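Local atomic coordinates of alpha-Amylase (Thermotoga maritima, PDB entry 2B5D), a protein that belongs to glycosyl hydrolase family 57, joining a largely parallel beta sheet with flanking helices to a mainly helical C-terminal region. Residues G3-F8 with K375-V380; H319-L324 with F368-E373; V448-L453 with P516-R521. One frame throughout, in Å; residues are numbered along the deposited sequence.

Contact 1: residues G3-F8 with K375-V380; sequences GKILIF and KDLKLV
Leu-377 fills the shallow hollow over Gly-3: its CD2 branch lies 4.4 Å from Gly-3 CA, close to ground that a side chain would occupy, so the bare backbone of glycine suits this place. The same CD2 meets Ile-5 CG2 at 3.9 Å, and the two side chains slant across one another. Leu-379 runs alongside Ile-5 on this apolar face, although the model sets their tips too close for the detailed fit to be trusted.

The other face is shaped by Lys-4. Val-380 crosses its stem at about a right angle and puts CG1 3.6 Å from Lys-4 CG, which chi1 of -68° turns anti to the carbonyl carbon. Val-380 CG2 rests at 3.9 Å on Leu-6 CB, so this beta-branched residue touches both Lys-4 and Leu-6. Lys-4 and Lys-378 point the same way and bring their NZ atoms within 3.2 Å, a repulsive pair if both are charged; Glu-341 forms a long, weak ion pair with Lys-4.

Beneath the side chains, parallel ladder bonds alternate across the strands. Ile-5 N gives Lys-378 O a nearly straight bond of 2.7 Å, and Val-380 N returns one to Ile-5 O. Farther on, a water reaches Val-380 O at 2.6 Å and Ile-7 O at 3.2 Å.

Strand 3-11 thus sits between 377-379 on one edge and 343-349 on the other, consistent with family 57's incomplete beta/alpha barrel. Helix 360-373 bridges those two outer strands as a beta-alpha-beta crossover and covers Ile-5, Leu-377 and Leu-379, while helix 309-338 also packs on Leu-377.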
loop_
_atom_site.group_PDB
_atom_site.type_symbol
_atom_site.label_atom_id
_atom_site.label_comp_id
_atom_site.label_asym_id
_atom_site.label_seq_id
_atom_site.Cartn_x
_atom_site.Cartn_y
_atom_site.Cartn_z
ATOM N N GLY A 3 16.017 -0.910 -53.134
ATOM C CA GLY A 3 15.135 -0.506 -52.039
ATOM C C GLY A 3 15.937 0.223 -50.988
ATOM O O GLY A 3 17.111 -0.075 -50.794
ATOM N N LYS A 4 15.306 1.192 -50.322
ATOM C CA LYS A 4 15.994 1.995 -49.305
ATOM C C LYS A 4 15.564 1.580 -47.904
ATOM O O LYS A 4 14.369 1.562 -47.575
ATOM C CB LYS A 4 15.773 3.484 -49.586
ATOM C CG LYS A 4 16.483 3.903 -50.873
ATOM C CD LYS A 4 15.592 4.626 -51.856
ATOM C CE LYS A 4 16.015 6.088 -52.056
ATOM N NZ LYS A 4 17.352 6.245 -52.724
ATOM N N ILE A 5 16.533 1.178 -47.092
ATOM C CA ILE A 5 16.170 0.761 -45.741
ATOM C C ILE A 5 16.499 1.806 -44.721
ATOM O O ILE A 5 17.674 2.187 -44.541
ATOM C CB ILE A 5 16.427 -0.801 -45.333
ATOM C CG1 ILE A 5 17.892 -1.133 -45.103
ATOM C CG2 ILE A 5 15.707 -1.838 -46.309
ATOM C CD1 ILE A 5 18.264 -0.972 -43.615
ATOM N N LEU A 6 15.446 2.324 -44.095
ATOM C CA LEU A 6 15.646 3.355 -43.071
ATOM C C LEU A 6 15.387 2.804 -41.654
ATOM O O LEU A 6 14.241 2.630 -41.230
ATOM C CB LEU A 6 14.915 4.680 -43.441
ATOM C CG LEU A 6 14.492 5.839 -42.520
ATOM C CD1 LEU A 6 15.458 6.264 -41.426
ATOM C CD2 LEU A 6 13.987 7.055 -43.351
ATOM N N ILE A 7 16.485 2.488 -40.963
ATOM C CA ILE A 7 16.403 1.986 -39.588
ATOM C C ILE A 7 16.378 3.178 -38.660
ATOM O O ILE A 7 17.257 4.030 -38.677
ATOM C CB ILE A 7 17.593 1.007 -39.178
ATOM C CG1 ILE A 7 17.609 -0.291 -39.996
ATOM C CG2 ILE A 7 17.541 0.670 -37.680
ATOM C CD1 ILE A 7 16.226 -0.894 -40.271
ATOM N N PHE A 8 15.377 3.218 -37.810
ATOM C CA PHE A 8 15.312 4.307 -36.846
ATOM C C PHE A 8 15.321 3.768 -35.401
ATOM O O PHE A 8 14.484 2.938 -35.031
ATOM C CB PHE A 8 14.075 5.210 -37.124
ATOM C CG PHE A 8 13.969 6.356 -36.162
ATOM C CD1 PHE A 8 14.495 7.624 -36.485
ATOM C CD2 PHE A 8 13.405 6.163 -34.908
ATOM C CE1 PHE A 8 14.445 8.700 -35.569
ATOM C CE2 PHE A 8 13.364 7.221 -33.973
ATOM C CZ PHE A 8 13.859 8.492 -34.306
ATOM N N LYS A 375 22.601 -6.530 -53.284
ATOM C CA LYS A 375 22.390 -5.871 -54.556
ATOM C C LYS A 375 20.936 -5.375 -54.686
ATOM O O LYS A 375 20.588 -4.694 -55.649
ATOM C CB LYS A 375 22.782 -6.817 -55.722
ATOM C CG LYS A 375 24.309 -7.039 -55.876
ATOM C CD LYS A 375 25.105 -5.703 -55.901
ATOM C CE LYS A 375 26.642 -5.910 -55.898
ATOM N NZ LYS A 375 27.183 -6.345 -57.232
ATOM N N ASP A 376 20.093 -5.716 -53.722
ATOM C CA ASP A 376 18.680 -5.335 -53.762
ATOM C C ASP A 376 18.358 -4.103 -52.843
ATOM O O ASP A 376 17.223 -3.614 -52.824
ATOM C CB ASP A 376 17.800 -6.547 -53.351
ATOM C CG ASP A 376 17.656 -7.640 -54.472
ATOM O OD1 ASP A 376 17.389 -7.306 -55.672
ATOM O OD2 ASP A 376 17.748 -8.859 -54.131
ATOM N N LEU A 377 19.349 -3.630 -52.082
ATOM C CA LEU A 377 19.097 -2.848 -50.860
ATOM C C LEU A 377 20.235 -1.928 -50.528
ATOM O O LEU A 377 21.404 -2.250 -50.712
ATOM C CB LEU A 377 18.857 -3.731 -49.619
ATOM C CG LEU A 377 17.636 -4.608 -49.404
ATOM C CD1 LEU A 377 17.752 -5.221 -48.042
ATOM C CD2 LEU A 377 16.314 -3.866 -49.529
ATOM N N LYS A 378 19.844 -0.775 -50.010
ATOM C CA LYS A 378 20.746 0.270 -49.579
ATOM C C LYS A 378 20.280 0.767 -48.189
ATOM O O LYS A 378 19.079 0.901 -47.938
ATOM C CB LYS A 378 20.652 1.408 -50.599
ATOM C CG LYS A 378 21.731 2.501 -50.436
ATOM C CD LYS A 378 21.762 3.396 -51.648
ATOM C CE LYS A 378 20.340 3.684 -52.143
ATOM N NZ LYS A 378 20.238 4.990 -52.899
ATOM N N LEU A 379 21.217 1.003 -47.283
ATOM C CA LEU A 379 20.894 1.728 -46.057
ATOM C C LEU A 379 20.860 3.209 -46.418
ATOM O O LEU A 379 21.737 3.662 -47.124
ATOM C CB LEU A 379 21.941 1.517 -44.980
ATOM C CG LEU A 379 22.215 0.097 -44.461
ATOM C CD1 LEU A 379 23.367 0.127 -43.425
ATOM C CD2 LEU A 379 20.984 -0.551 -43.873
ATOM N N VAL A 380 19.839 3.929 -45.939
ATOM C CA VAL A 380 19.737 5.396 -46.049
ATOM C C VAL A 380 19.459 6.011 -44.676
ATOM O O VAL A 380 18.935 5.338 -43.788
ATOM C CB VAL A 380 18.597 5.826 -47.049
ATOM C CG1 VAL A 380 18.846 5.250 -48.447
ATOM C CG2 VAL A 380 17.186 5.415 -46.551
HETATM O O HOH W 1 18.397 5.535 -41.212
#

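Contact 2: residues H319-L324 with F368-E373; sequences HARDFL and FELVNE
Leu-370 reaches from helix 360-373 into the shallow recess formed by Ala-320, Arg-321 and Leu-324. Apolar touches make up most of the contact. The CD2 methyl of Leu-370 lies 4.0 Å from Ala-320 CB, whose small size lets the leucine come up to the helix surface, and it also meets the aliphatic CG of Arg-321 at 4.0 Å. Leu-324 crosses Leu-370 at about a right angle. Its CG is anti to the backbone N (chi1 176°), and beyond it the methyls fork: CD2 meets Leu-370 CG at 4.0 Å, while CD1 spreads to Val-371 CG2 at 4.1 Å.

Methyl groups also lie against backbone. Leu-324 CD1 comes within 3.8 Å of Leu-370 O, and Leu-370 CD2 approaches Ala-320 O, a carbonyl already bonded to Leu-324 N within its own helix.

The charged end of Arg-321 plays a separate part: its guanidinium pairs with Glu-317, one turn earlier, so the residue lends only its stem to the leucine. The segment axes, 9.9 Å apart at closest, cross at -43°. With dispersion and hydrophobic burial doing the work and without directional polar bonds between the segments, the helices are fitted here by the shapes of their side chains.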
loop_
_atom_site.group_PDB
_atom_site.type_symbol
_atom_site.label_atom_id
_atom_site.label_comp_id
_atom_site.label_asym_id
_atom_site.label_seq_id
_atom_site.Cartn_x
_atom_site.Cartn_y
_atom_site.Cartn_z
ATOM N N HIS A 319 19.400 -14.958 -37.910
ATOM C CA HIS A 319 18.337 -13.976 -37.801
ATOM C C HIS A 319 18.595 -12.803 -38.739
ATOM O O HIS A 319 17.687 -12.344 -39.416
ATOM C CB HIS A 319 18.168 -13.505 -36.341
ATOM C CG HIS A 319 17.714 -14.589 -35.416
ATOM N ND1 HIS A 319 17.030 -15.703 -35.855
ATOM C CD2 HIS A 319 17.853 -14.741 -34.079
ATOM C CE1 HIS A 319 16.742 -16.480 -34.824
ATOM N NE2 HIS A 319 17.245 -15.924 -33.738
ATOM N N ALA A 320 19.842 -12.342 -38.780
ATOM C CA ALA A 320 20.207 -11.223 -39.622
ATOM C C ALA A 320 20.009 -11.550 -41.123
ATOM O O ALA A 320 19.692 -10.669 -41.926
ATOM C CB ALA A 320 21.622 -10.782 -39.323
ATOM N N ARG A 321 20.160 -12.820 -41.500
ATOM C CA ARG A 321 19.922 -13.227 -42.879
ATOM C C ARG A 321 18.446 -13.463 -43.107
ATOM O O ARG A 321 17.949 -13.270 -44.204
ATOM C CB ARG A 321 20.732 -14.477 -43.234
ATOM C CG ARG A 321 22.232 -14.235 -43.377
ATOM C CD ARG A 321 22.978 -15.566 -43.566
ATOM N NE ARG A 321 24.243 -15.368 -44.269
ATOM C CZ ARG A 321 25.406 -15.050 -43.687
ATOM N NH1 ARG A 321 25.493 -14.886 -42.366
ATOM N NH2 ARG A 321 26.496 -14.899 -44.439
ATOM N N ASP A 322 17.732 -13.897 -42.082
ATOM C CA ASP A 322 16.289 -13.951 -42.200
ATOM C C ASP A 322 15.733 -12.542 -42.509
ATOM O O ASP A 322 14.965 -12.343 -43.449
ATOM C CB ASP A 322 15.657 -14.471 -40.921
ATOM C CG ASP A 322 14.256 -14.916 -41.131
ATOM O OD1 ASP A 322 14.083 -15.895 -41.860
ATOM O OD2 ASP A 322 13.308 -14.333 -40.578
ATOM N N PHE A 323 16.115 -11.574 -41.692
ATOM C CA PHE A 323 15.586 -10.255 -41.843
ATOM C C PHE A 323 15.976 -9.629 -43.196
ATOM O O PHE A 323 15.088 -9.122 -43.903
ATOM C CB PHE A 323 15.939 -9.350 -40.653
ATOM C CG PHE A 323 14.971 -8.212 -40.480
ATOM C CD1 PHE A 323 13.616 -8.476 -40.329
ATOM C CD2 PHE A 323 15.414 -6.890 -40.493
ATOM C CE1 PHE A 323 12.731 -7.449 -40.214
ATOM C CE2 PHE A 323 14.533 -5.849 -40.361
ATOM C CZ PHE A 323 13.188 -6.118 -40.210
ATOM N N LEU A 324 17.270 -9.717 -43.542
ATOM C CA LEU A 324 17.763 -9.383 -44.883
ATOM C C LEU A 324 16.917 -9.958 -46.017
ATOM O O LEU A 324 16.431 -9.199 -46.882
ATOM C CB LEU A 324 19.196 -9.848 -45.069
ATOM C CG LEU A 324 19.802 -9.656 -46.469
ATOM C CD1 LEU A 324 20.368 -8.252 -46.692
ATOM C CD2 LEU A 324 20.887 -10.716 -46.718
ATOM N N PHE A 368 23.557 -4.563 -41.012
ATOM C CA PHE A 368 24.110 -3.475 -41.809
ATOM C C PHE A 368 25.093 -4.006 -42.838
ATOM O O PHE A 368 25.006 -3.645 -44.015
ATOM C CB PHE A 368 24.769 -2.398 -40.947
ATOM C CG PHE A 368 23.794 -1.524 -40.202
ATOM C CD1 PHE A 368 22.424 -1.563 -40.487
ATOM C CD2 PHE A 368 24.250 -0.627 -39.240
ATOM C CE1 PHE A 368 21.540 -0.747 -39.819
ATOM C CE2 PHE A 368 23.365 0.210 -38.569
ATOM C CZ PHE A 368 22.013 0.151 -38.858
ATOM N N GLU A 369 25.998 -4.876 -42.402
ATOM C CA GLU A 369 27.029 -5.417 -43.291
ATOM C C GLU A 369 26.416 -6.215 -44.434
ATOM O O GLU A 369 26.876 -6.139 -45.570
ATOM C CB GLU A 369 28.073 -6.238 -42.513
ATOM C CG GLU A 369 28.910 -5.391 -41.564
ATOM C CD GLU A 369 29.841 -6.191 -40.648
ATOM O OE1 GLU A 369 29.563 -7.388 -40.325
ATOM O OE2 GLU A 369 30.879 -5.602 -40.253
ATOM N N LEU A 370 25.360 -6.958 -44.124
ATOM C CA LEU A 370 24.609 -7.713 -45.115
ATOM C C LEU A 370 23.895 -6.806 -46.097
ATOM O O LEU A 370 23.934 -7.061 -47.306
ATOM C CB LEU A 370 23.610 -8.616 -44.417
ATOM C CG LEU A 370 23.903 -10.112 -44.215
ATOM C CD1 LEU A 370 25.362 -10.527 -44.439
ATOM C CD2 LEU A 370 23.416 -10.502 -42.849
ATOM N N VAL A 371 23.234 -5.748 -45.593
ATOM C CA VAL A 371 22.566 -4.780 -46.476
ATOM C C VAL A 371 23.589 -4.096 -47.354
ATOM O O VAL A 371 23.353 -3.910 -48.539
ATOM C CB VAL A 371 21.679 -3.746 -45.720
ATOM C CG1 VAL A 371 21.334 -2.577 -46.615
ATOM C CG2 VAL A 371 20.385 -4.391 -45.247
ATOM N N ASN A 372 24.729 -3.753 -46.778
ATOM C CA ASN A 372 25.826 -3.196 -47.537
ATOM C C ASN A 372 26.232 -4.086 -48.751
ATOM O O ASN A 372 26.438 -3.575 -49.844
ATOM C CB ASN A 372 27.033 -2.951 -46.629
ATOM C CG ASN A 372 26.937 -1.652 -45.816
ATOM O OD1 ASN A 372 27.620 -1.514 -44.780
ATOM N ND2 ASN A 372 26.115 -0.704 -46.264
ATOM N N GLU A 373 26.335 -5.402 -48.554
ATOM C CA GLU A 373 26.634 -6.322 -49.646
ATOM C C GLU A 373 25.488 -6.550 -50.595
ATOM O O GLU A 373 25.722 -6.738 -51.787
ATOM C CB GLU A 373 27.160 -7.676 -49.142
ATOM C CG GLU A 373 28.566 -7.595 -48.520
ATOM C CD GLU A 373 29.429 -6.492 -49.159
ATOM O OE1 GLU A 373 29.757 -6.597 -50.374
ATOM O OE2 GLU A 373 29.763 -5.510 -48.442
#

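Contact 3: residues V448-L453 with P516-R521; sequences VLNQML and PEINFR
Phe-520 lays one face of its ring against Leu-449 on helix 443-458. Starting from the backbone, Phe-520 CB touches Leu-449 CB at 3.8 Å; chi1 of 72° then sets CG between the backbone N and the carbonyl carbon, and this ring atom meets Leu-449 CB at 3.6 Å. Along one rim, Phe-520 CD1 and CE1 lie under a leucine methyl, Phe-520 CE1 at 3.6 Å from Leu-449 CD1, and CZ remains close to it. Leu-449 CD1 stands 3.8 Å from the ring centroid and 18° off the normal, a CH-pi contact that suits a branched aliphatic against a flat aromatic. On the other rim, CD2 meets the carboxamide end of Asn-450 near the ring plane, the two planes being 50° apart. The opposite face carries Arg-521 CG, and CE2 lies over the guanidinium, which goes on to pair with Glu-446.

One turn along the helix, Leu-453 CD2 presses tightly on Ile-518 CD1 at 3.5 Å.

Helices 418-436, 473-496 and 502-511 pack on helix 443-458. An irregular segment following the last of them and pushing an isoleucine and a phenylalanine against that helix adds to the apolar core of a helical bundle, in the C-terminal region of this protein.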
loop_
_atom_site.group_PDB
_atom_site.type_symbol
_atom_site.label_atom_id
_atom_site.label_comp_id
_atom_site.label_asym_id
_atom_site.label_seq_id
_atom_site.Cartn_x
_atom_site.Cartn_y
_atom_site.Cartn_z
ATOM N N VAL A 448 12.551 32.304 -11.216
ATOM C CA VAL A 448 11.364 31.653 -10.686
ATOM C C VAL A 448 10.475 31.146 -11.818
ATOM O O VAL A 448 9.959 30.010 -11.798
ATOM C CB VAL A 448 10.599 32.612 -9.738
ATOM C CG1 VAL A 448 9.186 32.146 -9.412
ATOM C CG2 VAL A 448 11.423 32.830 -8.426
ATOM N N LEU A 449 10.286 32.004 -12.808
ATOM C CA LEU A 449 9.458 31.681 -13.935
ATOM C C LEU A 449 10.110 30.580 -14.777
ATOM O O LEU A 449 9.436 29.660 -15.235
ATOM C CB LEU A 449 9.161 32.955 -14.724
ATOM C CG LEU A 449 8.057 33.805 -14.080
ATOM C CD1 LEU A 449 7.886 35.147 -14.814
ATOM C CD2 LEU A 449 6.701 33.095 -13.972
ATOM N N ASN A 450 11.426 30.647 -14.930
ATOM C CA ASN A 450 12.172 29.607 -15.605
ATOM C C ASN A 450 12.061 28.215 -14.938
ATOM O O ASN A 450 12.029 27.197 -15.626
ATOM C CB ASN A 450 13.646 29.990 -15.681
ATOM C CG ASN A 450 13.952 31.026 -16.752
ATOM O OD1 ASN A 450 15.111 31.430 -16.896
ATOM N ND2 ASN A 450 12.945 31.455 -17.500
ATOM N N GLN A 451 12.044 28.170 -13.610
ATOM C CA GLN A 451 11.900 26.902 -12.883
ATOM C C GLN A 451 10.449 26.453 -12.901
ATOM O O GLN A 451 10.163 25.263 -13.027
ATOM C CB GLN A 451 12.457 26.995 -11.439
ATOM C CG GLN A 451 12.716 25.636 -10.769
ATOM C CD GLN A 451 13.833 24.881 -11.433
ATOM O OE1 GLN A 451 14.826 25.484 -11.862
ATOM N NE2 GLN A 451 13.697 23.551 -11.523
ATOM N N MET A 452 9.519 27.384 -12.851
ATOM C CA MET A 452 8.146 26.965 -13.063
ATOM C C MET A 452 7.952 26.189 -14.388
ATOM O O MET A 452 7.300 25.144 -14.412
ATOM C CB MET A 452 7.191 28.133 -12.955
ATOM C CG MET A 452 7.020 28.565 -11.508
ATOM S SD MET A 452 6.237 30.196 -11.376
ATOM C CE MET A 452 4.491 29.814 -11.662
ATOM N N LEU A 453 8.570 26.670 -15.468
ATOM C CA LEU A 453 8.380 26.044 -16.776
ATOM C C LEU A 453 8.998 24.652 -16.815
ATOM O O LEU A 453 8.416 23.729 -17.385
ATOM C CB LEU A 453 8.927 26.928 -17.920
ATOM C CG LEU A 453 8.632 26.454 -19.350
ATOM C CD1 LEU A 453 7.093 26.299 -19.618
ATOM C CD2 LEU A 453 9.313 27.412 -20.379
ATOM N N PRO A 516 19.131 24.468 -18.448
ATOM C CA PRO A 516 19.729 25.655 -17.826
ATOM C C PRO A 516 19.519 26.952 -18.618
ATOM O O PRO A 516 19.413 28.029 -18.041
ATOM C CB PRO A 516 21.233 25.311 -17.736
ATOM C CG PRO A 516 21.441 24.036 -18.577
ATOM C CD PRO A 516 20.085 23.357 -18.604
ATOM N N GLU A 517 19.465 26.828 -19.936
ATOM C CA GLU A 517 19.340 27.927 -20.884
ATOM C C GLU A 517 17.906 28.301 -21.172
ATOM O O GLU A 517 17.661 29.143 -22.026
ATOM C CB GLU A 517 19.904 27.446 -22.201
ATOM C CG GLU A 517 18.885 26.439 -22.946
ATOM C CD GLU A 517 19.059 24.925 -22.611
ATOM O OE1 GLU A 517 19.683 24.618 -21.587
ATOM O OE2 GLU A 517 18.581 24.044 -23.391
ATOM N N ILE A 518 16.938 27.669 -20.516
ATOM C CA ILE A 518 15.547 27.935 -20.867
ATOM C C ILE A 518 15.185 29.425 -20.643
ATOM O O ILE A 518 15.850 30.154 -19.877
ATOM C CB ILE A 518 14.580 26.963 -20.105
ATOM C CG1 ILE A 518 13.282 26.695 -20.888
ATOM C CG2 ILE A 518 14.280 27.458 -18.703
ATOM C CD1 ILE A 518 12.309 25.706 -20.187
ATOM N N ASN A 519 14.112 29.868 -21.274
ATOM C CA ASN A 519 13.636 31.193 -21.075
ATOM C C ASN A 519 12.150 31.155 -21.019
ATOM O O ASN A 519 11.550 30.863 -21.999
ATOM C CB ASN A 519 14.013 32.053 -22.287
ATOM C CG ASN A 519 13.697 33.555 -22.068
ATOM O OD1 ASN A 519 12.612 33.948 -21.567
ATOM N ND2 ASN A 519 14.628 34.381 -22.485
ATOM N N PHE A 520 11.549 31.544 -19.911
ATOM C CA PHE A 520 10.116 31.373 -19.698
ATOM C C PHE A 520 9.324 32.071 -20.746
ATOM O O PHE A 520 8.124 31.827 -20.866
ATOM C CB PHE A 520 9.706 31.912 -18.308
ATOM C CG PHE A 520 9.733 33.439 -18.197
ATOM C CD1 PHE A 520 8.580 34.187 -18.427
ATOM C CD2 PHE A 520 10.929 34.115 -17.878
ATOM C CE1 PHE A 520 8.612 35.591 -18.358
ATOM C CE2 PHE A 520 10.965 35.506 -17.795
ATOM C CZ PHE A 520 9.802 36.236 -18.044
ATOM N N ARG A 521 9.983 33.011 -21.454
ATOM C CA ARG A 521 9.292 33.833 -22.469
ATOM C C ARG A 521 8.785 33.071 -23.704
ATOM O O ARG A 521 7.740 33.493 -24.307
ATOM C CB ARG A 521 10.046 35.143 -22.766
ATOM C CG ARG A 521 9.724 36.248 -21.692
ATOM C CD ARG A 521 10.607 37.510 -21.774
ATOM N NE ARG A 521 11.980 37.228 -21.375
ATOM C CZ ARG A 521 12.534 37.576 -20.213
ATOM N NH1 ARG A 521 11.878 38.305 -19.327
ATOM N NH2 ARG A 521 13.785 37.243 -19.954
#

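From the N terminus, the chain begins with strand 3-11, which waits more than 360 residues for strand 377-379 to complete contact 1. Within that long loop, contact 2 closes a much shorter one, from helix 309-338 to helix 360-373. Helix 360-373 leads directly into strand 377-379, so the two contacts touch: Val-371 packs on Leu-377 and Leu-379, Phe-368 on Leu-379, and sheet and helical layer become continuous. Contact 3 opens only after both have closed and crosses neither. It ties helix 443-458 to the chain after helix 502-511, on the opposite side of the chain's centre, its centre about 42 Å from that of contact 1.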